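Local coordinates for protein methyl transferase from Methanosarcina acetivorans (Methanosarcina acetivorans, PDB 6MRO) that binds S-adenosyl-L-homocysteine and calcium ions, and probably acts as an S-adenosylmethionine-dependent methyltransferase, at residues Gly107-Ile112 / Ser160-Leu165; Ile112-Arg117 / Leu149-Ser154; Ala153-Ile158 / Ile169-Val174. The protein carries 1 engineered substitution. All coordinates share one frame; numbering follows the deposited sequence. Where two conformers were deposited one is given.

Interaction 1 (Gly107-Ile112 / Ser160-Leu165). With SAH (S-adenosyl-L-homocysteine), chain B.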
loop_
_atom_site.group_PDB
_atom_site.type_symbol
_atom_site.label_atom_id
_atom_site.label_comp_id
_atom_site.label_asym_id
_atom_site.label_seq_id
_atom_site.Cartn_x
_atom_site.Cartn_y
_atom_site.Cartn_z
ATOM N N GLY A 107 -2.899 -2.944 -1.613
ATOM C CA GLY A 107 -3.973 -2.906 -2.588
ATOM C C GLY A 107 -4.046 -1.698 -3.509
ATOM O O GLY A 107 -5.006 -1.609 -4.300
ATOM N N LEU A 108 -3.088 -0.764 -3.455
ATOM C CA LEU A 108 -3.145 0.360 -4.395
ATOM C C LEU A 108 -2.611 -0.036 -5.769
ATOM O O LEU A 108 -3.275 0.185 -6.790
ATOM C CB LEU A 108 -2.374 1.566 -3.850
ATOM C CG LEU A 108 -2.272 2.760 -4.824
ATOM C CD1 LEU A 108 -3.679 3.248 -5.279
ATOM C CD2 LEU A 108 -1.456 3.942 -4.241
ATOM N N PHE A 109 -1.409 -0.616 -5.815
ATOM C CA PHE A 109 -0.865 -1.084 -7.086
ATOM C C PHE A 109 -1.909 -1.883 -7.843
ATOM O O PHE A 109 -2.061 -1.726 -9.060
ATOM C CB PHE A 109 0.384 -1.934 -6.863
ATOM C CG PHE A 109 0.883 -2.599 -8.118
ATOM C CD1 PHE A 109 1.474 -1.852 -9.124
ATOM C CD2 PHE A 109 0.729 -3.964 -8.300
ATOM C CE1 PHE A 109 1.932 -2.460 -10.296
ATOM C CE2 PHE A 109 1.180 -4.584 -9.464
ATOM C CZ PHE A 109 1.778 -3.836 -10.460
ATOM N N HIS A 110 -2.687 -2.689 -7.108
ATOM C CA HIS A 110 -3.740 -3.522 -7.678
ATOM C C HIS A 110 -4.727 -2.715 -8.512
ATOM O O HIS A 110 -5.245 -3.216 -9.512
ATOM C CB HIS A 110 -4.457 -4.258 -6.532
ATOM C CG HIS A 110 -5.676 -5.023 -6.948
ATOM N ND1 HIS A 110 -5.612 -6.194 -7.674
ATOM C CD2 HIS A 110 -6.992 -4.800 -6.709
ATOM C CE1 HIS A 110 -6.836 -6.650 -7.882
ATOM N NE2 HIS A 110 -7.692 -5.824 -7.303
ATOM N N VAL A 111 -5.002 -1.463 -8.131
ATOM C CA VAL A 111 -6.017 -0.686 -8.837
ATOM C C VAL A 111 -5.433 0.319 -9.814
ATOM O O VAL A 111 -6.185 0.862 -10.634
ATOM C CB VAL A 111 -6.973 0.033 -7.858
ATOM C CG1 VAL A 111 -7.646 -0.972 -6.948
ATOM C CG2 VAL A 111 -6.244 1.095 -7.053
ATOM N N ILE A 112 -4.126 0.580 -9.761
ATOM C CA ILE A 112 -3.498 1.483 -10.717
ATOM C C ILE A 112 -3.648 0.917 -12.124
ATOM O O ILE A 112 -3.352 -0.260 -12.372
ATOM C CB ILE A 112 -2.022 1.685 -10.338
ATOM C CG1 ILE A 112 -1.905 2.396 -8.989
ATOM C CG2 ILE A 112 -1.268 2.477 -11.423
ATOM C CD1 ILE A 112 -2.479 3.825 -8.982
ATOM N N SER A 160 8.480 -7.177 -14.039
ATOM C CA SER A 160 8.552 -6.275 -15.184
ATOM C C SER A 160 8.263 -4.831 -14.781
ATOM O O SER A 160 8.884 -3.896 -15.305
ATOM C CB SER A 160 7.570 -6.719 -16.261
ATOM O OG SER A 160 7.661 -5.853 -17.373
ATOM N N THR A 161 7.339 -4.640 -13.839
ATOM C CA THR A 161 6.930 -3.300 -13.423
ATOM C C THR A 161 7.965 -2.632 -12.528
ATOM O O THR A 161 8.275 -1.448 -12.708
ATOM C CB THR A 161 5.589 -3.376 -12.692
ATOM O OG1 THR A 161 4.588 -3.893 -13.579
ATOM C CG2 THR A 161 5.175 -2.009 -12.191
ATOM N N PHE A 162 8.507 -3.356 -11.548
ATOM C CA PHE A 162 9.311 -2.702 -10.516
ATOM C C PHE A 162 10.819 -2.895 -10.666
ATOM O O PHE A 162 11.579 -2.151 -10.035
ATOM C CB PHE A 162 8.849 -3.170 -9.130
ATOM C CG PHE A 162 7.471 -2.680 -8.778
ATOM C CD1 PHE A 162 6.371 -3.525 -8.851
ATOM C CD2 PHE A 162 7.274 -1.363 -8.413
ATOM C CE1 PHE A 162 5.100 -3.055 -8.553
ATOM C CE2 PHE A 162 6.000 -0.890 -8.114
ATOM C CZ PHE A 162 4.922 -1.738 -8.179
ATOM N N SER A 163 11.269 -3.865 -11.466
ATOM C CA SER A 163 12.704 -4.008 -11.710
ATOM C C SER A 163 13.360 -2.779 -12.328
ATOM O O SER A 163 14.532 -2.517 -11.994
ATOM C CB SER A 163 12.976 -5.228 -12.597
ATOM O OG SER A 163 12.982 -6.421 -11.841
ATOM N N PRO A 164 12.732 -2.028 -13.242
ATOM C CA PRO A 164 13.454 -0.892 -13.861
ATOM C C PRO A 164 13.973 0.141 -12.875
ATOM O O PRO A 164 15.047 0.715 -13.102
ATOM C CB PRO A 164 12.408 -0.280 -14.800
ATOM C CG PRO A 164 11.575 -1.424 -15.197
ATOM C CD PRO A 164 11.457 -2.268 -13.959
ATOM N N LEU A 165 13.246 0.399 -11.788
ATOM C CA LEU A 165 13.653 1.399 -10.815
ATOM C C LEU A 165 13.999 0.825 -9.446
ATOM O O LEU A 165 14.566 1.550 -8.621
ATOM C CB LEU A 165 12.553 2.461 -10.652
ATOM C CG LEU A 165 12.198 3.282 -11.896
ATOM C CD1 LEU A 165 10.960 4.116 -11.618
ATOM C CD2 LEU A 165 13.354 4.171 -12.304
HETATM N N SAH B . -4.734 0.415 1.744
HETATM C CA SAH B . -6.139 0.391 2.190
HETATM C CB SAH B . -7.075 0.678 1.023
HETATM C CG SAH B . -6.826 -0.210 -0.196
HETATM S SD SAH B . -8.055 -0.004 -1.507
HETATM C C SAH B . -6.511 -0.939 2.827
HETATM O O SAH B . -5.723 -1.896 2.799
HETATM O OXT SAH B . -7.619 -1.070 3.369
HETATM C "C5'" SAH B . -7.081 1.118 -2.558
HETATM C "C4'" SAH B . -7.092 2.565 -2.059
HETATM O "O4'" SAH B . -6.319 3.363 -2.946
HETATM C "C3'" SAH B . -8.473 3.210 -1.959
HETATM O "O3'" SAH B . -8.622 3.704 -0.636
HETATM C "C2'" SAH B . -8.438 4.308 -3.012
HETATM O "O2'" SAH B . -9.194 5.467 -2.692
HETATM C "C1'" SAH B . -6.953 4.616 -3.105
HETATM N N9 SAH B . -6.498 5.184 -4.379
HETATM C C8 SAH B . -6.787 4.757 -5.657
HETATM N N7 SAH B . -6.114 5.535 -6.524
HETATM C C5 SAH B . -5.386 6.433 -5.817
HETATM C C6 SAH B . -4.527 7.463 -6.189
HETATM N N6 SAH B . -4.286 7.715 -7.469
HETATM N N1 SAH B . -3.930 8.221 -5.216
HETATM C C2 SAH B . -4.170 7.965 -3.879
HETATM N N3 SAH B . -5.031 6.957 -3.504
HETATM C C4 SAH B . -5.611 6.203 -4.469
#
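Phe109 and Phe162 run at each other from opposite directions and meet ring against ring, with CD1 of Phe109 3.6 Å from CZ of Phe162. The meeting is lopsided: CE1 of Phe162 rests over one face of the Phe109 ring, displaced toward its rim, whereas Phe109 CD1 reaches Phe162 at its edge, near the ring plane. With the planes at 56° and the centroids 5.0 Å apart, the pair is oblique, neither a parallel stack nor a T. Phe109 gets there because its CG stands anti to the backbone N (chi1 172°), which carries the ring away from its turn toward helix 155-162. Thr161 adds its methyl: CG2 lies 3.8 Å from Phe109 CE1 and also sits over a face of Phe162, while its OG1 is hydrogen-bonded to Glu157 O one helical turn back. No hydrogen bond crosses between the segments, and the join is wholly apolar. The other side of the 107-112 turn serves the bound S-adenosyl-L-homocysteine, where Leu108 CD1 comes within 3.5 Å of its C8 atom. One short turn therefore lines the ligand pocket and sends an aromatic ring into the core. Around it, Met136 of strand 132-139 touches both phenylalanines, Arg117 of helix 114-127 makes a cation-pi contact with Phe109, and Thr121 of that helix packs on Thr161.

Interaction 2 (Ile112-Arg117 / Leu149-Ser154). With CA (calcium ion), chain D.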
loop_
_atom_site.group_PDB
_atom_site.type_symbol
_atom_site.label_atom_id
_atom_site.label_comp_id
_atom_site.label_asym_id
_atom_site.label_seq_id
_atom_site.Cartn_x
_atom_site.Cartn_y
_atom_site.Cartn_z
ATOM N N ILE A 112 -4.126 0.580 -9.761
ATOM C CA ILE A 112 -3.498 1.483 -10.717
ATOM C C ILE A 112 -3.648 0.917 -12.124
ATOM O O ILE A 112 -3.352 -0.260 -12.372
ATOM C CB ILE A 112 -2.022 1.685 -10.338
ATOM C CG1 ILE A 112 -1.905 2.396 -8.989
ATOM C CG2 ILE A 112 -1.268 2.477 -11.423
ATOM C CD1 ILE A 112 -2.479 3.825 -8.982
ATOM N N THR A 113 -4.105 1.751 -13.058
ATOM C CA THR A 113 -4.334 1.295 -14.423
ATOM C C THR A 113 -3.019 1.173 -15.190
ATOM O O THR A 113 -1.997 1.759 -14.825
ATOM C CB THR A 113 -5.259 2.243 -15.190
ATOM O OG1 THR A 113 -4.570 3.478 -15.436
ATOM C CG2 THR A 113 -6.531 2.520 -14.394
ATOM N N ASP A 114 -3.075 0.415 -16.287
ATOM C CA ASP A 114 -1.885 0.169 -17.098
ATOM C C ASP A 114 -1.241 1.472 -17.552
ATOM O O ASP A 114 -0.019 1.641 -17.450
ATOM C CB ASP A 114 -2.240 -0.690 -18.314
ATOM C CG ASP A 114 -2.488 -2.144 -17.954
ATOM O OD1 ASP A 114 -2.292 -2.518 -16.777
ATOM O OD2 ASP A 114 -2.884 -2.912 -18.856
ATOM N N GLU A 115 -2.042 2.411 -18.059
ATOM C CA GLU A 115 -1.473 3.654 -18.574
ATOM C C GLU A 115 -0.901 4.545 -17.480
ATOM O O GLU A 115 -0.180 5.498 -17.796
ATOM C CB GLU A 115 -2.524 4.423 -19.378
ATOM C CG GLU A 115 -2.668 3.923 -20.807
ATOM C CD GLU A 115 -3.659 4.729 -21.617
ATOM O OE1 GLU A 115 -3.351 5.052 -22.782
ATOM O OE2 GLU A 115 -4.748 5.037 -21.093
ATOM N N GLU A 116 -1.193 4.259 -16.212
ATOM C CA GLU A 116 -0.655 5.023 -15.097
ATOM C C GLU A 116 0.456 4.291 -14.355
ATOM O O GLU A 116 0.985 4.831 -13.380
ATOM C CB GLU A 116 -1.780 5.387 -14.116
ATOM C CG GLU A 116 -2.918 6.228 -14.716
ATOM C CD GLU A 116 -2.446 7.530 -15.362
ATOM O OE1 GLU A 116 -1.678 8.277 -14.722
ATOM O OE2 GLU A 116 -2.863 7.827 -16.503
ATOM N N ARG A 117 0.838 3.088 -14.799
ATOM C CA ARG A 117 1.763 2.260 -14.026
ATOM C C ARG A 117 3.182 2.826 -14.030
ATOM O O ARG A 117 3.842 2.851 -12.986
ATOM C CB ARG A 117 1.755 0.822 -14.555
ATOM C CG ARG A 117 0.608 -0.038 -14.029
ATOM C CD ARG A 117 1.097 -1.419 -13.600
ATOM N NE ARG A 117 0.018 -2.386 -13.371
ATOM C CZ ARG A 117 -0.846 -2.336 -12.356
ATOM N NH1 ARG A 117 -0.786 -1.349 -11.472
ATOM N NH2 ARG A 117 -1.782 -3.270 -12.224
ATOM N N LEU A 149 -10.826 -11.504 -13.979
ATOM C CA LEU A 149 -11.377 -10.217 -13.600
ATOM C C LEU A 149 -11.832 -10.303 -12.146
ATOM O O LEU A 149 -12.566 -11.238 -11.790
ATOM C CB LEU A 149 -12.553 -9.832 -14.502
ATOM C CG LEU A 149 -12.685 -8.359 -14.883
ATOM C CD1 LEU A 149 -11.498 -7.912 -15.725
ATOM C CD2 LEU A 149 -13.995 -8.130 -15.636
ATOM N N PRO A 150 -11.406 -9.380 -11.273
ATOM C CA PRO A 150 -10.439 -8.285 -11.449
ATOM C C PRO A 150 -9.044 -8.781 -11.848
ATOM O O PRO A 150 -8.769 -9.977 -11.721
ATOM C CB PRO A 150 -10.386 -7.636 -10.062
ATOM C CG PRO A 150 -11.660 -8.022 -9.418
ATOM C CD PRO A 150 -12.007 -9.371 -9.929
ATOM N N ARG A 151 -8.198 -7.878 -12.342
ATOM C CA ARG A 151 -6.810 -8.226 -12.625
ATOM C C ARG A 151 -6.148 -8.815 -11.385
ATOM O O ARG A 151 -6.538 -8.531 -10.250
ATOM C CB ARG A 151 -6.021 -6.994 -13.080
ATOM C CG ARG A 151 -6.241 -6.567 -14.520
ATOM C CD ARG A 151 -5.540 -5.235 -14.783
ATOM N NE ARG A 151 -5.990 -4.208 -13.846
ATOM C CZ ARG A 151 -5.317 -3.096 -13.564
ATOM N NH1 ARG A 151 -5.819 -2.224 -12.694
ATOM N NH2 ARG A 151 -4.152 -2.854 -14.149
ATOM N N ARG A 152 -5.149 -9.661 -11.609
ATOM C CA ARG A 152 -4.277 -10.120 -10.537
ATOM C C ARG A 152 -2.848 -10.088 -11.061
ATOM O O ARG A 152 -2.610 -10.234 -12.263
ATOM C CB ARG A 152 -4.640 -11.534 -10.039
ATOM C CG ARG A 152 -6.105 -11.704 -9.593
ATOM C CD ARG A 152 -6.284 -12.923 -8.673
ATOM N NE ARG A 152 -5.932 -14.190 -9.324
ATOM C CZ ARG A 152 -6.733 -14.875 -10.135
ATOM N NH1 ARG A 152 -7.953 -14.425 -10.412
ATOM N NH2 ARG A 152 -6.311 -16.012 -10.675
ATOM N N ALA A 153 -1.896 -9.883 -10.163
ATOM C CA ALA A 153 -0.522 -9.627 -10.571
ATOM C C ALA A 153 0.289 -10.915 -10.485
ATOM O O ALA A 153 0.259 -11.610 -9.465
ATOM C CB ALA A 153 0.104 -8.526 -9.713
ATOM N N SER A 154 0.982 -11.247 -11.570
ATOM C CA SER A 154 1.895 -12.379 -11.561
ATOM C C SER A 154 3.272 -11.908 -11.116
ATOM O O SER A 154 3.544 -10.711 -11.049
ATOM C CB SER A 154 1.984 -13.012 -12.943
ATOM O OG SER A 154 2.609 -12.110 -13.837
HETATM CA CA CA D . -2.389 -10.587 -14.515
HETATM O O HOH W 1 -4.743 -10.867 -14.380
HETATM O O HOH W 2 -2.698 -8.144 -14.417
#
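In the conformer described, Arg151 reaches across to the start of helix 114-127 and grips the carbonyl oxygen of Ile112 end-on with two nitrogens. From CB, which points toward the other segment, the chain sets off with CG anti to the carbonyl carbon (chi1 -78°), runs extended to CD, and bends at chi3 (-56°) to present the guanidinium group. The aliphatic part and NE serve as the arm; the contacts begin at CZ, 3.7 Å from Ile112 O. NH1 and NH2 both donate to that single oxygen, each at 3.2 Å, and both come from the same face of its carbonyl plane. NH2 is tilted modestly from that plane, whereas NH1 stands well above it; the oxygen itself lies close to the guanidinium plane. NH2 also forms a salt bridge with Asp114 OD1 at 3.2 Å, on the flank away from Ile112 O; OD1 lies near the guanidinium plane, though the carboxylate itself is turned 68° from it. Arg117 arrives from the opposite direction, its guanidinium nearly parallel to that of Arg151, and in this conformer the two NH2 atoms are 3.1 Å apart. They are two donors of like charge, not a bond; the nearby Asp114 carboxylate probably eases their approach, and Arg117 is anchored elsewhere, by NH1 to Phe109 O. The next residue, Arg152, whose NE is hydrogen-bonded to Ser140 O, gives its backbone O to a calcium ion at 2.3 Å, while its N donates to a water bound to the same metal. Asp141, Glu146 and Glu157 also bind this calcium. The arrangement is that of a calcium-binding loop, here tied by an arginine to the loop and helix that follow strand 100-106 of the Rossmann-like methyltransferase fold.

Interaction 3 (Ala153-Ile158 / Ile169-Val174). With CA (calcium ion), chain D.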
loop_
_atom_site.group_PDB
_atom_site.type_symbol
_atom_site.label_atom_id
_atom_site.label_comp_id
_atom_site.label_asym_id
_atom_site.label_seq_id
_atom_site.Cartn_x
_atom_site.Cartn_y
_atom_site.Cartn_z
ATOM N N ALA A 153 -1.896 -9.883 -10.163
ATOM C CA ALA A 153 -0.522 -9.627 -10.571
ATOM C C ALA A 153 0.289 -10.915 -10.485
ATOM O O ALA A 153 0.259 -11.610 -9.465
ATOM C CB ALA A 153 0.104 -8.526 -9.713
ATOM N N SER A 154 0.982 -11.247 -11.570
ATOM C CA SER A 154 1.895 -12.379 -11.561
ATOM C C SER A 154 3.272 -11.908 -11.116
ATOM O O SER A 154 3.544 -10.711 -11.049
ATOM C CB SER A 154 1.984 -13.012 -12.943
ATOM O OG SER A 154 2.609 -12.110 -13.837
ATOM N N LYS A 155 4.152 -12.860 -10.796
ATOM C CA LYS A 155 5.512 -12.467 -10.450
ATOM C C LYS A 155 6.193 -11.797 -11.633
ATOM O O LYS A 155 6.933 -10.819 -11.463
ATOM C CB LYS A 155 6.314 -13.676 -9.974
ATOM C CG LYS A 155 5.705 -14.354 -8.770
ATOM C CD LYS A 155 6.440 -15.634 -8.418
ATOM C CE LYS A 155 7.101 -15.518 -7.068
ATOM N NZ LYS A 155 6.873 -16.759 -6.282
ATOM N N ALA A 156 5.922 -12.287 -12.844
ATOM C CA ALA A 156 6.505 -11.682 -14.037
ATOM C C ALA A 156 6.032 -10.244 -14.200
ATOM O O ALA A 156 6.824 -9.348 -14.507
ATOM C CB ALA A 156 6.152 -12.511 -15.272
ATOM N N GLU A 157 4.732 -10.011 -14.014
ATOM C CA GLU A 157 4.207 -8.653 -14.098
ATOM C C GLU A 157 4.815 -7.759 -13.025
ATOM O O GLU A 157 5.182 -6.612 -13.305
ATOM C CB GLU A 157 2.674 -8.679 -13.991
ATOM C CG GLU A 157 2.019 -9.423 -15.157
ATOM C CD GLU A 157 0.593 -9.908 -14.866
ATOM O OE1 GLU A 157 -0.117 -10.279 -15.828
ATOM O OE2 GLU A 157 0.194 -9.923 -13.691
ATOM N N ILE A 158 4.979 -8.284 -11.810
ATOM C CA ILE A 158 5.587 -7.508 -10.731
ATOM C C ILE A 158 7.042 -7.196 -11.059
ATOM O O ILE A 158 7.494 -6.044 -10.953
ATOM C CB ILE A 158 5.449 -8.260 -9.394
ATOM C CG1 ILE A 158 3.975 -8.292 -8.973
ATOM C CG2 ILE A 158 6.285 -7.597 -8.287
ATOM C CD1 ILE A 158 3.699 -9.177 -7.777
ATOM N N ILE A 169 13.800 -7.726 -3.735
ATOM C CA ILE A 169 14.378 -8.619 -2.738
ATOM C C ILE A 169 13.684 -9.971 -2.763
ATOM O O ILE A 169 14.335 -11.017 -2.875
ATOM C CB ILE A 169 14.322 -7.970 -1.338
ATOM C CG1 ILE A 169 14.938 -6.561 -1.369
ATOM C CG2 ILE A 169 15.028 -8.852 -0.315
ATOM C CD1 ILE A 169 16.394 -6.516 -1.753
ATOM N N TYR A 170 12.354 -9.956 -2.718
ATOM C CA TYR A 170 11.568 -11.168 -2.863
ATOM C C TYR A 170 10.165 -10.813 -3.329
ATOM O O TYR A 170 9.710 -9.673 -3.191
ATOM C CB TYR A 170 11.513 -11.970 -1.558
ATOM C CG TYR A 170 10.893 -11.280 -0.348
ATOM C CD1 TYR A 170 9.511 -11.039 -0.266
ATOM C CD2 TYR A 170 11.681 -10.938 0.741
ATOM C CE1 TYR A 170 8.958 -10.442 0.850
ATOM C CE2 TYR A 170 11.137 -10.332 1.864
ATOM C CZ TYR A 170 9.779 -10.084 1.911
ATOM O OH TYR A 170 9.241 -9.495 3.028
ATOM N N ILE A 171 9.495 -11.809 -3.903
ATOM C CA ILE A 171 8.043 -11.817 -4.073
ATOM C C ILE A 171 7.552 -13.102 -3.413
ATOM O O ILE A 171 7.820 -14.204 -3.915
ATOM C CB ILE A 171 7.630 -11.757 -5.551
ATOM C CG1 ILE A 171 8.292 -10.562 -6.250
ATOM C CG2 ILE A 171 6.112 -11.690 -5.674
ATOM C CD1 ILE A 171 8.190 -10.591 -7.765
ATOM N N LYS A 172 6.850 -12.965 -2.292
ATOM C CA LYS A 172 6.466 -14.077 -1.434
ATOM C C LYS A 172 4.971 -14.351 -1.536
ATOM O O LYS A 172 4.162 -13.419 -1.601
ATOM C CB LYS A 172 6.814 -13.782 0.032
ATOM C CG LYS A 172 8.185 -14.250 0.449
ATOM C CD LYS A 172 8.496 -13.881 1.899
ATOM C CE LYS A 172 9.923 -14.290 2.235
ATOM N NZ LYS A 172 10.459 -13.630 3.451
ATOM N N ASP A 173 4.608 -15.627 -1.526
ATOM C CA ASP A 173 3.208 -16.001 -1.361
ATOM C C ASP A 173 2.754 -15.638 0.044
ATOM O O ASP A 173 3.396 -16.007 1.031
ATOM C CB ASP A 173 3.012 -17.499 -1.596
ATOM C CG ASP A 173 3.185 -17.889 -3.050
ATOM O OD1 ASP A 173 4.190 -18.560 -3.371
ATOM O OD2 ASP A 173 2.311 -17.532 -3.871
ATOM N N VAL A 174 1.657 -14.893 0.134
ATOM C CA VAL A 174 1.062 -14.568 1.421
ATOM C C VAL A 174 -0.456 -14.663 1.303
ATOM O O VAL A 174 -0.991 -15.170 0.311
ATOM C CB VAL A 174 1.493 -13.170 1.909
ATOM C CG1 VAL A 174 3.004 -13.113 2.171
ATOM C CG2 VAL A 174 1.068 -12.098 0.903
HETATM CA CA CA D . -2.389 -10.587 -14.515
HETATM O O HOH W 3 6.730 -17.277 -3.455
HETATM O O HOH W 1 -4.743 -10.867 -14.380
HETATM O O HOH W 2 -2.698 -8.144 -14.417
#
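Lys155 and Ile171 mark the closest backbone approach, 6.9 Å between their CA atoms, where the first turn of helix 155-162 lies against strand 167-177. Ser154 N-caps that helix in a capping box: its OG accepts from Glu157 N at 3.0 Å, and its N donates to Glu157 OE2 at 2.6 Å, meeting that oxygen from above the carboxylate plane. Both carboxylate oxygens of Glu157 also bind a calcium ion, and the box probably helps to orient this metal ligand. Ile171 carries the packing from the strand. Its CD1 lies 3.6 Å from Ile158 CG2, and its CG2 touches both Ile158 CD1 and Lys155 CG as the side chains slide past one another. CG1 stands beside the backbone N (chi1 -54°), which brings CD1 to Ile158 and also near Lys155 O. An alanine here is likely to open a gap beneath Ile158 and leave the methylene chain of Lys155 less well packed. A bend at chi3 (115°) takes Lys155 CE to 3.5 Å from Ile171 O, and a second at chi4 sets NZ. This NZ stops 4.3 Å from Asp173 OD1, too far for a salt bridge, and one water joins them: it accepts from NZ, donates to OD1 at 2.8 Å and also donates to Ile171 O. Asp173 OD2 has its direct partner in Lys142. The contact thus changes from apolar packing at Ile158 to a water-mediated link at the rim, where the opposite charges probably attract without direct pairing.

Interaction 1 is the buried one, an aromatic and apolar join, while interaction 2 is a surface contact of charges and a gripped carbonyl, and interaction 3, partly buried, mixes the two chemistries. Helix 155-162 serves both 1 and 3: its far end meets the turn beside the ligand, its first turn the outermost strand 167-177. Interactions 1 and 2 share Ile112 and are tied further by Arg117, which belongs to interaction 2 but also lies on Phe109 of interaction 1. Interactions 2 and 3 share Ala153 and Ser154 and contribute Arg152 and Glu157 to one calcium ion. Ala153 also packs on Phe109, bringing the metal-binding loop up against the core contact.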